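Local coordinates for protein tetraacyldisaccharide 4'-kinase (Aquifex aeolicus, PDB 4EHX) that probably transfers the gamma-phosphate of ATP to the 4'-position of a tetraacyldisaccharide 1-phosphate, forming lipid IVA in the sixth and last step of lipid IVA biosynthesis, at residues A[56-59]-A[60-64]; A[275-279]-A[280-284]. All coordinates share one frame; numbering follows the deposited sequence.

Contact 1 (56-64) comes first along the chain and closes well before contact 2 (275-284) opens; their centres lie 24 Å apart, and the nearest atoms about 8 Å apart without touching. Contact 1 is the C-terminal end of helix 51-61, whose first residues, Lys-51 and Thr-52, are the last of the predicted ATP-binding residues 45-52, and which packs on strand 38-43. Contact 2 is the turn from strand 275-277, paired with strands 229-233 and 291-300, into the short helix 279-282. Strand 291-300 touches both regions, meeting Tyr-57 in one and Leu-282 in the other. One contact thus finishes the P-loop helix, while the other brings the side chain of Pro-279 to about 7 Å from that of Thr-52.

Contact 1: residues A[56-59]-A[60-64]; sequences MYLA and DLLKD
The carbonyl oxygen of Tyr-57 is gripped twice: by Leu-61 N at 3.1 Å, the regular helical bond, and by a water that donates to Tyr-57 O at 3.0 Å. The same water gives its other hydrogen to Asp-60 OD2, 2.8 Å away, and so ties the exposed carboxylate back to the preceding turn of backbone. Asp-60 can reach it because its CG is trans to the backbone N (chi1 180°). One residue on, Leu-61 lies against the tyrosine ring. Its CG sits 4.0 Å above one face, displaced toward the rim, and its CD1 comes to 3.6 Å from Tyr-57 CE2, so the isobutyl group rests on the hydroxyl-bearing end of the ring. The ring's hydroxyl is hydrogen-bonded to Glu-303, which fixes the position of that end; the leucine lying on the face is what bears on its rotation. On the buried side, Leu-58 and Leu-62 approach more loosely, CD1 to CD1 at 4.2 Å, and both also touch Ile-310 of helix 303-312 and Ile-39 of strand 38-43. The backbone winds down here: Leu-62 N bonds to Leu-58 O at 3.2 Å and only weakly to Ala-59 O, and Leu-62 is the first residue to leave helical torsions. These i to i+4 pairs form the amphipathic C-terminal end of the helix that follows the phosphate-binding loop in P-loop kinases.

Contact 2: residues A[275-279]-A[280-284]; sequences YLTTP and KDLIK
The carboxylate of Asp-281 has a threonine hydroxyl on either side of its plane: Thr-277 OG1 stands obliquely over one face, 3.5 Å from Asp-281 CG, while Thr-278 OG1 is tilted off toward the other. From that tilted position Thr-278 OG1 donates to Asp-281 OD2 in a very short bond of 2.5 Å. OD2 is also hydrogen-bonded to Gly-234 N, and OD1 to Tyr-264 OH. Thr-277 OG1 spends its own bond on Phe-232 O, and approaches Asp-281 CB to 3.1 Å. Thr-278 is the N-cap of helix 279-282. With chi1 at 70°, its hydroxyl oxygen lies between the backbone N and the carbonyl carbon, facing into the first turn, where it accepts from Asp-281 N at 3.2 Å. The carbonyl of the same residue takes Leu-282 N at 2.8 Å, with a C=O...N angle of 163°, and Ile-283 N bonds to Pro-279 O at 3.2 Å. A valine in place of Thr-278 would probably leave Asp-281 N without its cap and OD2 short of one donor, setting the carboxylate freer to turn. Hydroxyl and aspartate therefore serve each other, the oxygen of Thr-278 acting as donor and acceptor at once. With a helix N-terminus and an amide N-H close by, the surroundings of this buried carboxylate are likely to stabilise its ionised form.

Contact 1: residues A[56-59]-A[60-64]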
loop_
_atom_site.group_PDB
_atom_site.type_symbol
_atom_site.label_atom_id
_atom_site.label_comp_id
_atom_site.label_asym_id
_atom_site.label_seq_id
_atom_site.Cartn_x
_atom_site.Cartn_y
_atom_site.Cartn_z
ATOM N N MET A 56 1.747 2.720 6.521
ATOM C CA MET A 56 2.209 3.951 7.178
ATOM C C MET A 56 1.752 3.981 8.630
ATOM O O MET A 56 2.510 4.320 9.539
ATOM C CB MET A 56 1.650 5.177 6.460
ATOM C CG MET A 56 2.187 5.372 5.045
ATOM S SD MET A 56 1.179 6.575 4.133
ATOM C CE MET A 56 1.544 8.054 5.080
ATOM N N TYR A 57 0.487 3.640 8.832
ATOM C CA TYR A 57 -0.110 3.605 10.158
ATOM C C TYR A 57 0.608 2.612 11.075
ATOM O O TYR A 57 0.945 2.924 12.221
ATOM C CB TYR A 57 -1.594 3.257 10.033
ATOM C CG TYR A 57 -2.225 2.879 11.344
ATOM C CD1 TYR A 57 -2.683 3.857 12.228
ATOM C CD2 TYR A 57 -2.373 1.543 11.701
ATOM C CE1 TYR A 57 -3.262 3.503 13.444
ATOM C CE2 TYR A 57 -2.952 1.180 12.901
ATOM C CZ TYR A 57 -3.389 2.161 13.770
ATOM O OH TYR A 57 -3.952 1.781 14.963
ATOM N N LEU A 58 0.849 1.415 10.554
ATOM C CA LEU A 58 1.540 0.370 11.300
ATOM C C LEU A 58 2.981 0.765 11.625
ATOM O O LEU A 58 3.459 0.556 12.742
ATOM C CB LEU A 58 1.517 -0.936 10.479
ATOM C CG LEU A 58 2.285 -2.133 11.025
ATOM C CD1 LEU A 58 1.704 -2.536 12.382
ATOM C CD2 LEU A 58 2.198 -3.299 10.013
ATOM N N ALA A 59 3.677 1.353 10.658
ATOM C CA ALA A 59 5.058 1.756 10.905
ATOM C C ALA A 59 5.102 2.790 12.031
ATOM O O ALA A 59 6.016 2.782 12.863
ATOM C CB ALA A 59 5.712 2.300 9.620
ATOM N N ASP A 60 4.094 3.660 12.079
ATOM C CA ASP A 60 3.992 4.640 13.153
ATOM C C ASP A 60 3.755 3.998 14.525
ATOM O O ASP A 60 4.262 4.480 15.540
ATOM C CB ASP A 60 2.891 5.675 12.866
ATOM C CG ASP A 60 2.770 6.705 13.977
ATOM O OD1 ASP A 60 3.615 7.618 14.001
ATOM O OD2 ASP A 60 1.857 6.598 14.834
ATOM N N LEU A 61 2.993 2.911 14.563
ATOM C CA LEU A 61 2.787 2.204 15.824
ATOM C C LEU A 61 4.127 1.669 16.329
ATOM O O LEU A 61 4.354 1.566 17.538
ATOM C CB LEU A 61 1.789 1.048 15.665
ATOM C CG LEU A 61 0.320 1.390 15.410
ATOM C CD1 LEU A 61 -0.517 0.119 15.351
ATOM C CD2 LEU A 61 -0.208 2.349 16.489
ATOM N N LEU A 62 5.013 1.349 15.392
ATOM C CA LEU A 62 6.340 0.799 15.699
ATOM C C LEU A 62 7.453 1.845 15.672
ATOM O O LEU A 62 8.613 1.523 15.401
ATOM C CB LEU A 62 6.668 -0.300 14.678
ATOM C CG LEU A 62 5.794 -1.552 14.750
ATOM C CD1 LEU A 62 5.799 -2.333 13.430
ATOM C CD2 LEU A 62 6.256 -2.440 15.921
ATOM N N LYS A 63 7.112 3.098 15.958
ATOM C CA LYS A 63 8.092 4.183 15.860
ATOM C C LYS A 63 9.279 4.032 16.819
ATOM O O LYS A 63 10.324 4.661 16.640
ATOM C CB LYS A 63 7.416 5.534 16.081
ATOM C CG LYS A 63 6.832 5.714 17.462
ATOM C CD LYS A 63 6.202 7.106 17.589
ATOM C CE LYS A 63 5.615 7.280 18.983
ATOM N NZ LYS A 63 4.976 8.609 19.207
ATOM N N ASP A 64 9.113 3.198 17.834
ATOM C CA ASP A 64 10.176 2.962 18.803
ATOM C C ASP A 64 11.137 1.851 18.359
ATOM O O ASP A 64 12.106 1.558 19.053
ATOM C CB ASP A 64 9.572 2.635 20.174
ATOM C CG ASP A 64 8.730 3.786 20.731
ATOM O OD1 ASP A 64 9.187 4.952 20.671
ATOM O OD2 ASP A 64 7.606 3.528 21.218
HETATM O O HOH W 1 -0.307 5.012 14.054
#

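Contact 2: residues A[275-279]-A[280-284]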
loop_
_atom_site.group_PDB
_atom_site.type_symbol
_atom_site.label_atom_id
_atom_site.label_comp_id
_atom_site.label_asym_id
_atom_site.label_seq_id
_atom_site.Cartn_x
_atom_site.Cartn_y
_atom_site.Cartn_z
ATOM N N TYR A 275 -1.213 23.570 -7.410
ATOM C CA TYR A 275 -1.643 22.335 -8.050
ATOM C C TYR A 275 -1.883 21.244 -7.019
ATOM O O TYR A 275 -1.181 21.156 -6.005
ATOM C CB TYR A 275 -0.601 21.840 -9.061
ATOM C CG TYR A 275 -0.345 22.808 -10.193
ATOM C CD1 TYR A 275 0.512 23.881 -10.029
ATOM C CD2 TYR A 275 -0.969 22.648 -11.421
ATOM C CE1 TYR A 275 0.741 24.784 -11.063
ATOM C CE2 TYR A 275 -0.748 23.537 -12.457
ATOM C CZ TYR A 275 0.107 24.603 -12.271
ATOM O OH TYR A 275 0.318 25.474 -13.306
ATOM N N LEU A 276 -2.876 20.410 -7.303
ATOM C CA LEU A 276 -3.119 19.191 -6.537
ATOM C C LEU A 276 -3.034 17.997 -7.465
ATOM O O LEU A 276 -3.535 18.039 -8.587
ATOM C CB LEU A 276 -4.498 19.225 -5.871
ATOM C CG LEU A 276 -4.681 20.356 -4.862
ATOM C CD1 LEU A 276 -5.998 20.196 -4.115
ATOM C CD2 LEU A 276 -3.500 20.377 -3.898
ATOM N N THR A 277 -2.385 16.937 -6.998
ATOM C CA THR A 277 -2.274 15.710 -7.768
ATOM C C THR A 277 -2.199 14.546 -6.784
ATOM O O THR A 277 -2.403 14.740 -5.578
ATOM C CB THR A 277 -1.047 15.733 -8.706
ATOM O OG1 THR A 277 -1.040 14.555 -9.523
ATOM C CG2 THR A 277 0.266 15.815 -7.896
ATOM N N THR A 278 -1.936 13.343 -7.289
ATOM C CA THR A 278 -1.866 12.159 -6.427
ATOM C C THR A 278 -0.439 11.922 -5.944
ATOM O O THR A 278 0.513 12.365 -6.574
ATOM C CB THR A 278 -2.342 10.879 -7.155
ATOM O OG1 THR A 278 -1.380 10.508 -8.155
ATOM C CG2 THR A 278 -3.704 11.096 -7.811
ATOM N N PRO A 279 -0.281 11.196 -4.827
ATOM C CA PRO A 279 1.083 10.923 -4.350
ATOM C C PRO A 279 1.943 10.188 -5.384
ATOM O O PRO A 279 3.141 10.465 -5.491
ATOM C CB PRO A 279 0.847 10.066 -3.105
ATOM C CG PRO A 279 -0.497 10.546 -2.594
ATOM C CD PRO A 279 -1.307 10.807 -3.844
ATOM N N LYS A 280 1.344 9.273 -6.139
ATOM C CA LYS A 280 2.077 8.549 -7.174
ATOM C C LYS A 280 2.588 9.485 -8.267
ATOM O O LYS A 280 3.642 9.247 -8.857
ATOM C CB LYS A 280 1.223 7.444 -7.795
ATOM C CG LYS A 280 1.958 6.660 -8.879
ATOM C CD LYS A 280 1.087 5.590 -9.519
ATOM C CE LYS A 280 1.849 4.860 -10.621
ATOM N NZ LYS A 280 1.005 3.847 -11.317
ATOM N N ASP A 281 1.827 10.536 -8.556
ATOM C CA ASP A 281 2.283 11.553 -9.505
ATOM C C ASP A 281 3.309 12.479 -8.855
ATOM O O ASP A 281 4.302 12.880 -9.469
ATOM C CB ASP A 281 1.102 12.382 -10.001
ATOM C CG ASP A 281 0.176 11.595 -10.898
ATOM O OD1 ASP A 281 0.594 11.271 -12.028
ATOM O OD2 ASP A 281 -0.964 11.314 -10.478
ATOM N N LEU A 282 3.063 12.803 -7.595
ATOM C CA LEU A 282 3.869 13.791 -6.896
ATOM C C LEU A 282 5.340 13.385 -6.819
ATOM O O LEU A 282 6.211 14.245 -6.780
ATOM C CB LEU A 282 3.293 14.036 -5.500
ATOM C CG LEU A 282 3.926 15.124 -4.633
ATOM C CD1 LEU A 282 3.778 16.527 -5.269
ATOM C CD2 LEU A 282 3.304 15.078 -3.250
ATOM N N ILE A 283 5.624 12.082 -6.797
ATOM C CA ILE A 283 7.012 11.639 -6.647
ATOM C C ILE A 283 7.869 12.082 -7.831
ATOM O O ILE A 283 9.090 12.152 -7.721
ATOM C CB ILE A 283 7.154 10.107 -6.433
ATOM C CG1 ILE A 283 6.508 9.331 -7.577
ATOM C CG2 ILE A 283 6.564 9.690 -5.100
ATOM C CD1 ILE A 283 6.703 7.821 -7.476
ATOM N N LYS A 284 7.223 12.407 -8.948
ATOM C CA LYS A 284 7.939 12.777 -10.166
ATOM C C LYS A 284 8.061 14.284 -10.309
ATOM O O LYS A 284 8.619 14.781 -11.287
ATOM C CB LYS A 284 7.241 12.184 -11.394
ATOM C CG LYS A 284 7.213 10.664 -11.405
ATOM C CD LYS A 284 5.857 10.144 -11.842
ATOM C CE LYS A 284 5.782 8.630 -11.729
ATOM N NZ LYS A 284 6.787 7.970 -12.603
#